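Local coordinates for prephenate dehydratase:Amino acid-binding ACT (PDB 6VH5), which probably catalyses the decarboxylation and dehydration of prephenate to 3-phenylpyruvate in L-phenylalanine biosynthesis, and binds phenylalanine at its ACT domain, at residues A[42-47]-A[196-201]; A[58-63]-A[91-96]; A[86-91]-A[248-253]. All blocks are in the same frame, centred on the assembly; numbering follows the deposited sequence.

Interaction 1: residues A[42-47]-A[196-201]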
ATOM      1  N   ARG A  42      18.835 -12.580   3.368  1.00 58.26           N
ATOM      2  CA  ARG A  42      19.752 -13.712   3.429  1.00 55.58           C
ATOM      3  C   ARG A  42      19.933 -14.370   2.070  1.00 62.74           C
ATOM      4  O   ARG A  42      21.032 -14.845   1.758  1.00 66.86           O
ATOM      5  CB  ARG A  42      19.258 -14.740   4.452  1.00 59.39           C
ATOM      6  CG  ARG A  42      19.356 -14.296   5.902  1.00 65.59           C
ATOM      7  CD  ARG A  42      18.571 -15.248   6.781  1.00 72.82           C
ATOM      8  NE  ARG A  42      18.424 -14.755   8.143  1.00 73.97           N
ATOM      9  CZ  ARG A  42      19.106 -15.224   9.183  1.00 77.33           C
ATOM     10  NH1 ARG A  42      19.970 -16.222   9.022  1.00 78.63           N
ATOM     11  NH2 ARG A  42      18.906 -14.709  10.388  1.00 70.40           N
ATOM     12  N   ASN A  43      18.879 -14.406   1.250  1.00 58.31           N
ATOM     13  CA  ASN A  43      19.008 -15.027  -0.063  1.00 64.32           C
ATOM     14  C   ASN A  43      19.881 -14.184  -0.977  1.00 64.43           C
ATOM     15  O   ASN A  43      20.752 -14.713  -1.681  1.00 69.49           O
ATOM     16  CB  ASN A  43      17.636 -15.221  -0.710  1.00 61.73           C
ATOM     17  CG  ASN A  43      16.773 -16.221   0.030  1.00 65.33           C
ATOM     18  OD1 ASN A  43      17.207 -16.847   1.007  1.00 67.75           O
ATOM     19  ND2 ASN A  43      15.548 -16.402  -0.456  1.00 57.92           N
ATOM     20  N   MET A  44      19.678 -12.869  -0.965  1.00 60.58           N
ATOM     21  CA  MET A  44      20.358 -12.001  -1.918  1.00 60.41           C
ATOM     22  C   MET A  44      21.726 -11.556  -1.431  1.00 59.08           C
ATOM     23  O   MET A  44      22.662 -11.459  -2.233  1.00 57.95           O
ATOM     24  CB  MET A  44      19.499 -10.774  -2.218  1.00 55.79           C
ATOM     25  CG  MET A  44      20.017  -9.968  -3.383  1.00 58.61           C
ATOM     26  SD  MET A  44      18.860  -8.693  -3.903  1.00 57.96           S
ATOM     27  CE  MET A  44      19.767  -7.996  -5.284  1.00 49.41           C
ATOM     28  N   PHE A  45      21.856 -11.293  -0.129  1.00 70.80           N
ATOM     29  CA  PHE A  45      23.103 -10.846   0.489  1.00 75.79           C
ATOM     30  C   PHE A  45      23.473 -11.825   1.601  1.00 79.63           C
ATOM     31  O   PHE A  45      23.366 -11.505   2.793  1.00 75.68           O
ATOM     32  CB  PHE A  45      22.976  -9.415   1.016  1.00 68.63           C
ATOM     33  CG  PHE A  45      22.624  -8.410  -0.047  1.00 63.85           C
ATOM     34  CD1 PHE A  45      23.620  -7.807  -0.809  1.00 64.02           C
ATOM     35  CD2 PHE A  45      21.298  -8.089  -0.309  1.00 65.66           C
ATOM     36  CE1 PHE A  45      23.299  -6.891  -1.809  1.00 65.63           C
ATOM     37  CE2 PHE A  45      20.963  -7.174  -1.314  1.00 62.83           C
ATOM     38  CZ  PHE A  45      21.966  -6.573  -2.061  1.00 62.89           C
ATOM     39  N   PRO A  46      23.922 -13.031   1.238  1.00 78.30           N
ATOM     40  CA  PRO A  46      24.138 -14.071   2.256  1.00 78.72           C
ATOM     41  C   PRO A  46      25.193 -13.714   3.287  1.00 75.88           C
ATOM     42  O   PRO A  46      25.121 -14.198   4.423  1.00 71.79           O
ATOM     43  CB  PRO A  46      24.565 -15.290   1.423  1.00 82.19           C
ATOM     44  CG  PRO A  46      24.138 -14.983   0.027  1.00 80.24           C
ATOM     45  CD  PRO A  46      24.266 -13.507  -0.111  1.00 78.03           C
ATOM     46  N   ASP A  47      26.172 -12.883   2.935  1.00 74.14           N
ATOM     47  CA  ASP A  47      27.254 -12.548   3.848  1.00 76.36           C
ATOM     48  C   ASP A  47      26.990 -11.285   4.657  1.00 74.10           C
ATOM     49  O   ASP A  47      27.901 -10.808   5.338  1.00 67.80           O
ATOM     50  CB  ASP A  47      28.574 -12.411   3.085  1.00 79.46           C
ATOM     51  CG  ASP A  47      28.999 -13.704   2.418  1.00 83.18           C
ATOM     52  OD1 ASP A  47      28.733 -14.787   2.989  1.00 84.10           O
ATOM     53  OD2 ASP A  47      29.621 -13.636   1.338  1.00 85.38           O
ATOM     54  N   PHE A 196      10.973  -6.741  -3.778  1.00 45.01           N
ATOM     55  CA  PHE A 196      11.740  -5.808  -2.976  1.00 51.94           C
ATOM     56  C   PHE A 196      12.608  -4.935  -3.876  1.00 47.97           C
ATOM     57  O   PHE A 196      12.939  -5.307  -5.005  1.00 46.67           O
ATOM     58  CB  PHE A 196      12.634  -6.540  -1.970  1.00 57.04           C
ATOM     59  CG  PHE A 196      11.899  -7.442  -1.033  1.00 58.82           C
ATOM     60  CD1 PHE A 196      11.558  -8.734  -1.411  1.00 61.43           C
ATOM     61  CD2 PHE A 196      11.567  -7.011   0.240  1.00 61.12           C
ATOM     62  CE1 PHE A 196      10.892  -9.573  -0.543  1.00 58.57           C
ATOM     63  CE2 PHE A 196      10.899  -7.846   1.118  1.00 64.83           C
ATOM     64  CZ  PHE A 196      10.560  -9.128   0.726  1.00 62.33           C
ATOM     65  N   VAL A 197      12.980  -3.768  -3.348  1.00 48.85           N
ATOM     66  CA  VAL A 197      14.047  -2.942  -3.900  1.00 59.60           C
ATOM     67  C   VAL A 197      15.107  -2.783  -2.820  1.00 63.07           C
ATOM     68  O   VAL A 197      14.785  -2.674  -1.633  1.00 55.64           O
ATOM     69  CB  VAL A 197      13.557  -1.561  -4.380  1.00 59.30           C
ATOM     70  CG1 VAL A 197      12.763  -1.696  -5.681  1.00 62.40           C
ATOM     71  CG2 VAL A 197      12.730  -0.900  -3.291  1.00 54.17           C
ATOM     72  N   VAL A 198      16.366  -2.800  -3.235  1.00 64.65           N
ATOM     73  CA  VAL A 198      17.501  -2.622  -2.340  1.00 61.51           C
ATOM     74  C   VAL A 198      17.898  -1.150  -2.367  1.00 61.09           C
ATOM     75  O   VAL A 198      18.199  -0.607  -3.433  1.00 59.18           O
ATOM     76  CB  VAL A 198      18.666  -3.522  -2.772  1.00 62.84           C
ATOM     77  CG1 VAL A 198      19.778  -3.515  -1.733  1.00 72.01           C
ATOM     78  CG2 VAL A 198      18.152  -4.935  -3.035  1.00 53.70           C
ATOM     79  N   LEU A 199      17.928  -0.510  -1.197  1.00 61.64           N
ATOM     80  CA  LEU A 199      18.174   0.922  -1.108  1.00 65.19           C
ATOM     81  C   LEU A 199      19.561   1.207  -0.549  1.00 68.59           C
ATOM     82  O   LEU A 199      20.114   0.423   0.228  1.00 68.34           O
ATOM     83  CB  LEU A 199      17.120   1.625  -0.245  1.00 51.09           C
ATOM     84  CG  LEU A 199      15.680   1.428  -0.728  1.00 53.58           C
ATOM     85  CD1 LEU A 199      14.745   2.321   0.056  1.00 54.39           C
ATOM     86  CD2 LEU A 199      15.518   1.633  -2.229  1.00 49.19           C
ATOM     87  N   SER A 200      20.116   2.351  -0.950  1.00 70.91           N
ATOM     88  CA  SER A 200      21.436   2.772  -0.504  1.00 71.74           C
ATOM     89  C   SER A 200      21.464   4.285  -0.347  1.00 68.15           C
ATOM     90  O   SER A 200      20.766   5.012  -1.057  1.00 59.62           O
ATOM     91  CB  SER A 200      22.522   2.336  -1.500  1.00 69.77           C
ATOM     92  OG  SER A 200      23.763   2.948  -1.203  1.00 66.43           O
ATOM     93  N   LYS A 201      22.338   4.749   0.549  1.00 74.99           N
ATOM     94  CA  LYS A 201      22.500   6.178   0.787  1.00 76.25           C
ATOM     95  C   LYS A 201      23.336   6.831  -0.300  1.00 78.57           C
ATOM     96  O   LYS A 201      23.170   8.024  -0.578  1.00 81.06           O
ATOM     97  CB  LYS A 201      23.140   6.396   2.165  1.00 82.24           C
ATOM     98  CG  LYS A 201      23.515   7.847   2.518  1.00 89.33           C
ATOM     99  CD  LYS A 201      24.468   7.885   3.720  1.00 95.26           C
ATOM    100  CE  LYS A 201      24.573   9.269   4.359  1.00 96.68           C
ATOM    101  NZ  LYS A 201      23.390   9.583   5.208  1.00 95.47           N
TER
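A small apolar helix-on-sheet contact joins the C-terminal end of helix 36-44 and the residue that follows it to strand 193-200, with Val198 as the shared partner of Met44 and Phe45. Of the two methyl groups of Val198, CG1 meets the Phe45 ring alone, while CG2 touches both residues. CG2 takes the sulfur of Met44, with SD to CG2 at 3.9 Å, and CG1 lies 3.8 Å from CZ of the Phe45 ring. Met44 gets there because its CG is anti to the backbone N (chi1 -169°) and the chain stays extended beyond it, which carries the thioether across to the strand. Phe45 is the first residue to leave helical backbone angles, and its side chain and that of Val198 meet from opposite directions. Its ring brings CE2 within 4.0 Å of Val198 CG2, a methyl that sits in the ring plane at the edge, whereas CG1 approaches the same ring obliquely. Strand 193-200 runs antiparallel to both its neighbours, 70-77 and 96-104, in the five-stranded mixed sheet of the prephenate dehydratase domain, which has a fold like that of periplasmic binding proteins. Backbone hydrogen bonds with Val98 and Gly99 of the latter strand hold the main chain of Val198. Phe45 also packs on Leu70 of strand 70-77, and Met44 on Tyr101 of strand 96-104.

Interaction 2: residues A[58-63]-A[91-96]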
ATOM      1  N   ASP A  58      12.002   3.298  10.018  1.00 55.39           N
ATOM      2  CA  ASP A  58      13.194   2.948  10.786  1.00 61.61           C
ATOM      3  C   ASP A  58      14.205   2.209   9.919  1.00 62.65           C
ATOM      4  O   ASP A  58      15.420   2.392  10.075  1.00 65.41           O
ATOM      5  CB  ASP A  58      12.814   2.093  11.995  1.00 65.29           C
ATOM      6  CG  ASP A  58      12.090   2.881  13.072  1.00 73.47           C
ATOM      7  OD1 ASP A  58      12.423   4.075  13.281  1.00 79.79           O
ATOM      8  OD2 ASP A  58      11.183   2.292  13.706  1.00 67.11           O
ATOM      9  N   ALA A  59      13.722   1.350   9.015  1.00 54.85           N
ATOM     10  CA  ALA A  59      14.624   0.696   8.074  1.00 59.20           C
ATOM     11  C   ALA A  59      15.284   1.708   7.141  1.00 58.06           C
ATOM     12  O   ALA A  59      16.440   1.522   6.745  1.00 58.71           O
ATOM     13  CB  ALA A  59      13.874  -0.374   7.276  1.00 59.46           C
ATOM     14  N   PHE A  60      14.568   2.770   6.759  1.00 58.81           N
ATOM     15  CA  PHE A  60      15.206   3.836   5.989  1.00 70.50           C
ATOM     16  C   PHE A  60      16.232   4.563   6.843  1.00 72.50           C
ATOM     17  O   PHE A  60      17.382   4.755   6.428  1.00 75.07           O
ATOM     18  CB  PHE A  60      14.162   4.829   5.465  1.00 67.02           C
ATOM     19  CG  PHE A  60      13.498   4.408   4.179  1.00 66.86           C
ATOM     20  CD1 PHE A  60      12.720   3.257   4.126  1.00 58.69           C
ATOM     21  CD2 PHE A  60      13.623   5.182   3.032  1.00 67.07           C
ATOM     22  CE1 PHE A  60      12.088   2.872   2.944  1.00 60.08           C
ATOM     23  CE2 PHE A  60      12.996   4.810   1.853  1.00 62.39           C
ATOM     24  CZ  PHE A  60      12.226   3.654   1.806  1.00 59.85           C
ATOM     25  N   ASN A  61      15.830   4.953   8.055  1.00 73.07           N
ATOM     26  CA  ASN A  61      16.688   5.743   8.925  1.00 70.35           C
ATOM     27  C   ASN A  61      17.977   5.006   9.266  1.00 66.44           C
ATOM     28  O   ASN A  61      19.021   5.639   9.457  1.00 76.01           O
ATOM     29  CB  ASN A  61      15.918   6.120  10.188  1.00 73.94           C
ATOM     30  CG  ASN A  61      16.690   7.069  11.072  1.00 84.91           C
ATOM     31  OD1 ASN A  61      16.878   8.234  10.722  1.00 97.08           O
ATOM     32  ND2 ASN A  61      17.130   6.586  12.230  1.00 79.42           N
ATOM     33  N   ALA A  62      17.917   3.675   9.355  1.00 57.65           N
ATOM     34  CA  ALA A  62      19.114   2.874   9.605  1.00 57.71           C
ATOM     35  C   ALA A  62      20.183   3.113   8.547  1.00 58.67           C
ATOM     36  O   ALA A  62      21.383   3.028   8.844  1.00 55.91           O
ATOM     37  CB  ALA A  62      18.741   1.390   9.643  1.00 61.19           C
ATOM     38  N   VAL A  63      19.758   3.365   7.305  1.00 50.07           N
ATOM     39  CA  VAL A  63      20.670   3.642   6.207  1.00 51.77           C
ATOM     40  C   VAL A  63      21.129   5.091   6.252  1.00 58.55           C
ATOM     41  O   VAL A  63      22.294   5.398   5.965  1.00 59.83           O
ATOM     42  CB  VAL A  63      19.971   3.301   4.877  1.00 57.64           C
ATOM     43  CG1 VAL A  63      20.789   3.781   3.674  1.00 56.62           C
ATOM     44  CG2 VAL A  63      19.705   1.806   4.797  1.00 56.58           C
ATOM     45  N   PRO A  91      11.597   9.551  -2.828  1.00 88.22           N
ATOM     46  CA  PRO A  91      11.905  10.929  -3.259  1.00 90.80           C
ATOM     47  C   PRO A  91      12.296  11.861  -2.122  1.00 97.30           C
ATOM     48  O   PRO A  91      13.082  12.788  -2.351  1.00104.79           O
ATOM     49  CB  PRO A  91      10.602  11.379  -3.933  1.00 91.67           C
ATOM     50  CG  PRO A  91      10.020  10.125  -4.464  1.00 87.21           C
ATOM     51  CD  PRO A  91      10.285   9.120  -3.352  1.00 86.37           C
ATOM     52  N   LEU A  92      11.789  11.654  -0.900  1.00 95.93           N
ATOM     53  CA  LEU A  92      12.173  12.538   0.199  1.00 92.54           C
ATOM     54  C   LEU A  92      13.481  12.126   0.840  1.00 82.70           C
ATOM     55  O   LEU A  92      14.188  12.976   1.392  1.00 80.18           O
ATOM     56  CB  LEU A  92      11.088  12.584   1.277  1.00 94.15           C
ATOM     57  CG  LEU A  92       9.733  13.155   0.869  1.00 99.23           C
ATOM     58  CD1 LEU A  92       8.789  13.196   2.059  1.00 99.55           C
ATOM     59  CD2 LEU A  92       9.940  14.550   0.298  1.00100.54           C
ATOM     60  N   ALA A  93      13.827  10.851   0.763  1.00 79.17           N
ATOM     61  CA  ALA A  93      15.140  10.452   1.213  1.00 84.08           C
ATOM     62  C   ALA A  93      16.136  10.790   0.116  1.00 90.13           C
ATOM     63  O   ALA A  93      15.769  11.045  -1.032  1.00100.70           O
ATOM     64  CB  ALA A  93      15.171   8.959   1.538  1.00 81.69           C
ATOM     65  N   ASP A  94      17.403  10.832   0.477  1.00 88.82           N
ATOM     66  CA  ASP A  94      18.439  10.946  -0.542  1.00 91.55           C
ATOM     67  C   ASP A  94      19.067   9.580  -0.776  1.00 88.90           C
ATOM     68  O   ASP A  94      20.231   9.324  -0.469  1.00 94.09           O
ATOM     69  CB  ASP A  94      19.477  11.990  -0.168  1.00 97.84           C
ATOM     70  CG  ASP A  94      20.548  12.112  -1.225  1.00103.18           C
ATOM     71  OD1 ASP A  94      20.214  12.521  -2.361  1.00104.36           O
ATOM     72  OD2 ASP A  94      21.708  11.752  -0.935  1.00103.55           O
ATOM     73  N   MET A  95      18.237   8.669  -1.264  1.00 81.99           N
ATOM     74  CA  MET A  95      18.629   7.279  -1.380  1.00 71.61           C
ATOM     75  C   MET A  95      18.354   6.785  -2.785  1.00 68.36           C
ATOM     76  O   MET A  95      17.639   7.416  -3.570  1.00 71.40           O
ATOM     77  CB  MET A  95      17.943   6.401  -0.341  1.00 69.77           C
ATOM     78  CG  MET A  95      18.546   6.618   1.025  1.00 74.32           C
ATOM     79  SD  MET A  95      17.911   5.494   2.247  1.00 74.85           S
ATOM     80  CE  MET A  95      17.125   6.643   3.375  1.00 79.42           C
ATOM     81  N   HIS A  96      18.983   5.659  -3.093  1.00 64.90           N
ATOM     82  CA  HIS A  96      18.992   5.129  -4.440  1.00 63.74           C
ATOM     83  C   HIS A  96      18.653   3.650  -4.416  1.00 70.79           C
ATOM     84  O   HIS A  96      18.887   2.947  -3.429  1.00 72.87           O
ATOM     85  CB  HIS A  96      20.369   5.342  -5.067  1.00 65.15           C
ATOM     86  CG  HIS A  96      20.809   6.775  -5.067  1.00 73.53           C
ATOM     87  ND1 HIS A  96      20.776   7.570  -6.195  1.00 77.70           N
ATOM     88  CD2 HIS A  96      21.297   7.554  -4.072  1.00 76.99           C
ATOM     89  CE1 HIS A  96      21.220   8.778  -5.890  1.00 82.05           C
ATOM     90  NE2 HIS A  96      21.550   8.793  -4.611  1.00 79.95           N
TER
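A Met-aromatic contact between Met95 and Phe60 forms part of the packing of helix 56-64 against the connection that leads from helix 86-92 into strand 96-104, within the prephenate dehydratase domain. The sulfur of Met95 is 5.3 Å from the centroid of the Phe60 ring and 49° off its normal, an oblique approach. The terminal methyl makes the closer touch to this residue: CE is 3.8 Å from Phe60 CD2 and 3.6 Å from the backbone O of Phe60. The thioether reaches the helix with its chain extended through chi2 and then turned at chi3 (-117°), a bend that sets CE against the phenylalanine while SD meets the next turn. There, Val63 CG1 packs on Met95 SD at 3.6 Å, and its CB is only slightly farther from the same sulfur. Met95 is thus lodged between Phe60 and Val63, residues one helical turn apart. Ala93 adds a smaller touch, its CB lying 4.3 Å from Phe60 CD2, at the ring edge and near the ring plane. Phe60, Val63 and Met95 are buried. Around them, Phe60 also meets Ile73 and Val63 meets Ala71, both on strand 70-77, while Leu89 and Leu90 of helix 86-92 pack on Phe60 and Met95 respectively. Immediately after the methionine, His96 joins strand 96-104 to strand 193-200 through a backbone hydrogen bond with Ser200, which places the contact at the start of strand 96-104, beside the end of strand 193-200.

Interaction 3: residues A[86-91]-A[248-253]; sequences IHYLLP and ESYQLG
His87 and Tyr250 form an oblique aromatic pair, with ring centroids 5.0 Å apart and planes at 43°. The closest approach is at the root of the tyrosine: its CB lies 3.4 Å from His87 CE1, and its CG stands over one face of the imidazole, offset toward the rim. With CG anti to the backbone N (chi1 -176°), the Tyr250 ring extends past the histidine, and its OH comes 3.7 Å from Tyr88 CD1, obliquely to that second ring. The strand backbone takes part too, with Glu248 O 3.6 Å from His87 CE1. This contact joins helix 86-92 of the prephenate dehydratase domain to strand 243-251, outermost in this chain's antiparallel ACT sheet, the segment axes crossing at -73°. The polar component is a water bridge. One water is hydrogen-bonded to His87 ND1 (2.6 Å) and donates to Glu248 OE1 (2.7 Å), spanning a gap too wide for the two side chains to bond directly. On the side of strand 243-251 turned from the helix, Ser249 touches the bound phenylalanine; its OG bonds to Leu247 N of the second subunit, to which its backbone is also hydrogen-bonded.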
ATOM      1  N   ILE A  86       6.883   3.416  -1.588  1.00 64.82           N
ATOM      2  CA  ILE A  86       8.169   3.842  -2.130  1.00 75.36           C
ATOM      3  C   ILE A  86       8.044   5.180  -2.855  1.00 78.30           C
ATOM      4  O   ILE A  86       8.997   5.969  -2.889  1.00 80.70           O
ATOM      5  CB  ILE A  86       8.739   2.740  -3.049  1.00 80.70           C
ATOM      6  CG1 ILE A  86      10.191   3.048  -3.434  1.00 82.50           C
ATOM      7  CG2 ILE A  86       7.848   2.537  -4.284  1.00 83.34           C
ATOM      8  CD1 ILE A  86      11.187   2.812  -2.324  1.00 86.65           C
ATOM      9  N   HIS A  87       6.873   5.462  -3.438  1.00 75.86           N
ATOM     10  CA  HIS A  87       6.674   6.715  -4.155  1.00 71.02           C
ATOM     11  C   HIS A  87       6.748   7.918  -3.222  1.00 75.14           C
ATOM     12  O   HIS A  87       7.168   9.001  -3.642  1.00 86.75           O
ATOM     13  CB  HIS A  87       5.328   6.681  -4.884  1.00 68.23           C
ATOM     14  CG  HIS A  87       5.194   7.697  -5.978  1.00 76.22           C
ATOM     15  ND1 HIS A  87       4.211   7.621  -6.944  1.00 75.12           N
ATOM     16  CD2 HIS A  87       5.907   8.816  -6.255  1.00 74.09           C
ATOM     17  CE1 HIS A  87       4.329   8.644  -7.772  1.00 73.05           C
ATOM     18  NE2 HIS A  87       5.347   9.386  -7.375  1.00 78.22           N
ATOM     19  N   TYR A  88       6.350   7.762  -1.963  1.00 82.87           N
ATOM     20  CA  TYR A  88       6.449   8.883  -1.037  1.00 90.57           C
ATOM     21  C   TYR A  88       7.814   8.969  -0.359  1.00 93.46           C
ATOM     22  O   TYR A  88       8.384  10.062  -0.254  1.00 93.89           O
ATOM     23  CB  TYR A  88       5.358   8.795   0.031  1.00 90.38           C
ATOM     24  CG  TYR A  88       5.474   9.875   1.080  1.00 99.72           C
ATOM     25  CD1 TYR A  88       4.996  11.155   0.829  1.00103.47           C
ATOM     26  CD2 TYR A  88       6.076   9.626   2.317  1.00101.00           C
ATOM     27  CE1 TYR A  88       5.099  12.157   1.774  1.00109.40           C
ATOM     28  CE2 TYR A  88       6.183  10.625   3.274  1.00104.05           C
ATOM     29  CZ  TYR A  88       5.692  11.889   2.994  1.00110.51           C
ATOM     30  OH  TYR A  88       5.790  12.893   3.928  1.00116.29           O
ATOM     31  N   LEU A  89       8.360   7.827   0.083  1.00 93.17           N
ATOM     32  CA  LEU A  89       9.530   7.834   0.963  1.00 92.41           C
ATOM     33  C   LEU A  89      10.824   8.071   0.195  1.00 93.10           C
ATOM     34  O   LEU A  89      11.678   8.850   0.635  1.00 89.88           O
ATOM     35  CB  LEU A  89       9.632   6.505   1.711  1.00 78.72           C
ATOM     36  CG  LEU A  89       8.485   6.094   2.624  1.00 73.88           C
ATOM     37  CD1 LEU A  89       8.603   4.613   2.964  1.00 61.59           C
ATOM     38  CD2 LEU A  89       8.477   6.936   3.881  1.00 73.27           C
ATOM     39  N   LEU A  90      10.988   7.404  -0.942  1.00 89.33           N
ATOM     40  CA  LEU A  90      12.251   7.438  -1.664  1.00 80.76           C
ATOM     41  C   LEU A  90      12.562   8.826  -2.236  1.00 86.48           C
ATOM     42  O   LEU A  90      13.721   9.255  -2.166  1.00 86.96           O
ATOM     43  CB  LEU A  90      12.246   6.377  -2.760  1.00 67.24           C
ATOM     44  CG  LEU A  90      13.595   6.147  -3.436  1.00 62.04           C
ATOM     45  CD1 LEU A  90      14.695   5.885  -2.413  1.00 51.92           C
ATOM     46  CD2 LEU A  90      13.488   5.000  -4.416  1.00 57.54           C
ATOM     47  N   PRO A  91      11.597   9.551  -2.828  1.00 88.22           N
ATOM     48  CA  PRO A  91      11.905  10.929  -3.259  1.00 90.80           C
ATOM     49  C   PRO A  91      12.296  11.861  -2.122  1.00 97.30           C
ATOM     50  O   PRO A  91      13.082  12.788  -2.351  1.00104.79           O
ATOM     51  CB  PRO A  91      10.602  11.379  -3.933  1.00 91.67           C
ATOM     52  CG  PRO A  91      10.020  10.125  -4.464  1.00 87.21           C
ATOM     53  CD  PRO A  91      10.285   9.120  -3.352  1.00 86.37           C
ATOM     54  N   GLU A 248       2.966   4.556 -11.799  1.00 51.23           N
ATOM     55  CA  GLU A 248       2.005   4.887 -10.758  1.00 60.19           C
ATOM     56  C   GLU A 248       1.776   6.386 -10.702  1.00 57.61           C
ATOM     57  O   GLU A 248       2.732   7.159 -10.587  1.00 50.98           O
ATOM     58  CB  GLU A 248       2.494   4.398  -9.412  1.00 70.20           C
ATOM     59  CG  GLU A 248       2.139   2.982  -9.071  1.00 78.69           C
ATOM     60  CD  GLU A 248       2.423   2.734  -7.618  1.00 72.67           C
ATOM     61  OE1 GLU A 248       2.944   3.684  -6.999  1.00 57.72           O
ATOM     62  OE2 GLU A 248       2.082   1.650  -7.097  1.00 85.81           O
ATOM     63  N   SER A 249       0.512   6.784 -10.692  1.00 51.07           N
ATOM     64  CA  SER A 249       0.160   8.189 -10.606  1.00 40.56           C
ATOM     65  C   SER A 249      -0.014   8.615  -9.156  1.00 46.35           C
ATOM     66  O   SER A 249      -0.387   7.824  -8.279  1.00 53.59           O
ATOM     67  CB  SER A 249      -1.111   8.471 -11.404  1.00 47.12           C
ATOM     68  OG  SER A 249      -2.281   8.263 -10.645  1.00 55.13           O
ATOM     69  N   TYR A 250       0.296   9.879  -8.905  1.00 47.00           N
ATOM     70  CA  TYR A 250       0.196  10.458  -7.569  1.00 51.30           C
ATOM     71  C   TYR A 250      -0.143  11.926  -7.774  1.00 54.90           C
ATOM     72  O   TYR A 250       0.698  12.679  -8.272  1.00 60.75           O
ATOM     73  CB  TYR A 250       1.527  10.248  -6.845  1.00 58.06           C
ATOM     74  CG  TYR A 250       1.658  10.685  -5.413  1.00 71.11           C
ATOM     75  CD1 TYR A 250       1.586   9.754  -4.379  1.00 84.15           C
ATOM     76  CD2 TYR A 250       1.925  12.015  -5.089  1.00 77.27           C
ATOM     77  CE1 TYR A 250       1.741  10.139  -3.050  1.00 89.02           C
ATOM     78  CE2 TYR A 250       2.081  12.414  -3.775  1.00 83.00           C
ATOM     79  CZ  TYR A 250       1.984  11.468  -2.756  1.00 87.66           C
ATOM     80  OH  TYR A 250       2.130  11.847  -1.449  1.00 85.84           O
ATOM     81  N   GLN A 251      -1.362  12.332  -7.416  1.00 56.42           N
ATOM     82  CA  GLN A 251      -1.743  13.735  -7.550  1.00 62.83           C
ATOM     83  C   GLN A 251      -1.100  14.550  -6.427  1.00 68.95           C
ATOM     84  O   GLN A 251      -1.169  14.168  -5.256  1.00 67.53           O
ATOM     85  CB  GLN A 251      -3.268  13.896  -7.541  1.00 58.78           C
ATOM     86  CG  GLN A 251      -3.990  13.233  -8.708  1.00 60.15           C
ATOM     87  CD  GLN A 251      -3.879  14.020 -10.021  1.00 70.08           C
ATOM     88  OE1 GLN A 251      -3.008  14.879 -10.176  1.00 73.14           O
ATOM     89  NE2 GLN A 251      -4.750  13.707 -10.979  1.00 65.27           N
ATOM     90  N   LEU A 252      -0.471  15.668  -6.795  1.00 71.86           N
ATOM     91  CA  LEU A 252       0.357  16.442  -5.873  1.00 79.65           C
ATOM     92  C   LEU A 252      -0.479  17.308  -4.939  1.00 84.11           C
ATOM     93  O   LEU A 252      -1.517  17.847  -5.327  1.00 84.37           O
ATOM     94  CB  LEU A 252       1.322  17.322  -6.668  1.00 83.65           C
ATOM     95  CG  LEU A 252       2.486  16.579  -7.321  1.00 84.71           C
ATOM     96  CD1 LEU A 252       3.383  17.522  -8.094  1.00 83.71           C
ATOM     97  CD2 LEU A 252       3.291  15.878  -6.239  1.00 87.41           C
ATOM     98  N   GLY A 253      -0.029  17.423  -3.691  1.00 99.89           N
ATOM     99  CA  GLY A 253      -0.715  18.240  -2.703  1.00110.77           C
ATOM    100  C   GLY A 253      -2.175  17.847  -2.539  1.00123.84           C
ATOM    101  O   GLY A 253      -2.605  16.746  -2.889  1.00127.86           O
TER
HETATM  102  O   HOH W   1       2.405   6.067  -5.959  1.00 72.10           O

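From the N terminus, helix 36-44 comes first, and interaction 1 closes a loop of 148 residues within the dehydratase domain by returning strand 193-200 to it. Interaction 2 is nested inside that loop, tying helix 56-64 to the connection before strand 96-104. Interaction 3 starts within the loop of interaction 2, at helix 86-92, and ends beyond both in the ACT domain, so it crosses the other two. Interactions 2 and 3 share Pro91 and touch where Leu89 meets Phe60. Strand 193-200 links 1 with 2 through Leu199 against Phe60, and 1 with 3 through Val197 against Ile86. Together they connect the five-stranded dehydratase sheet, its helices and the ACT sheet.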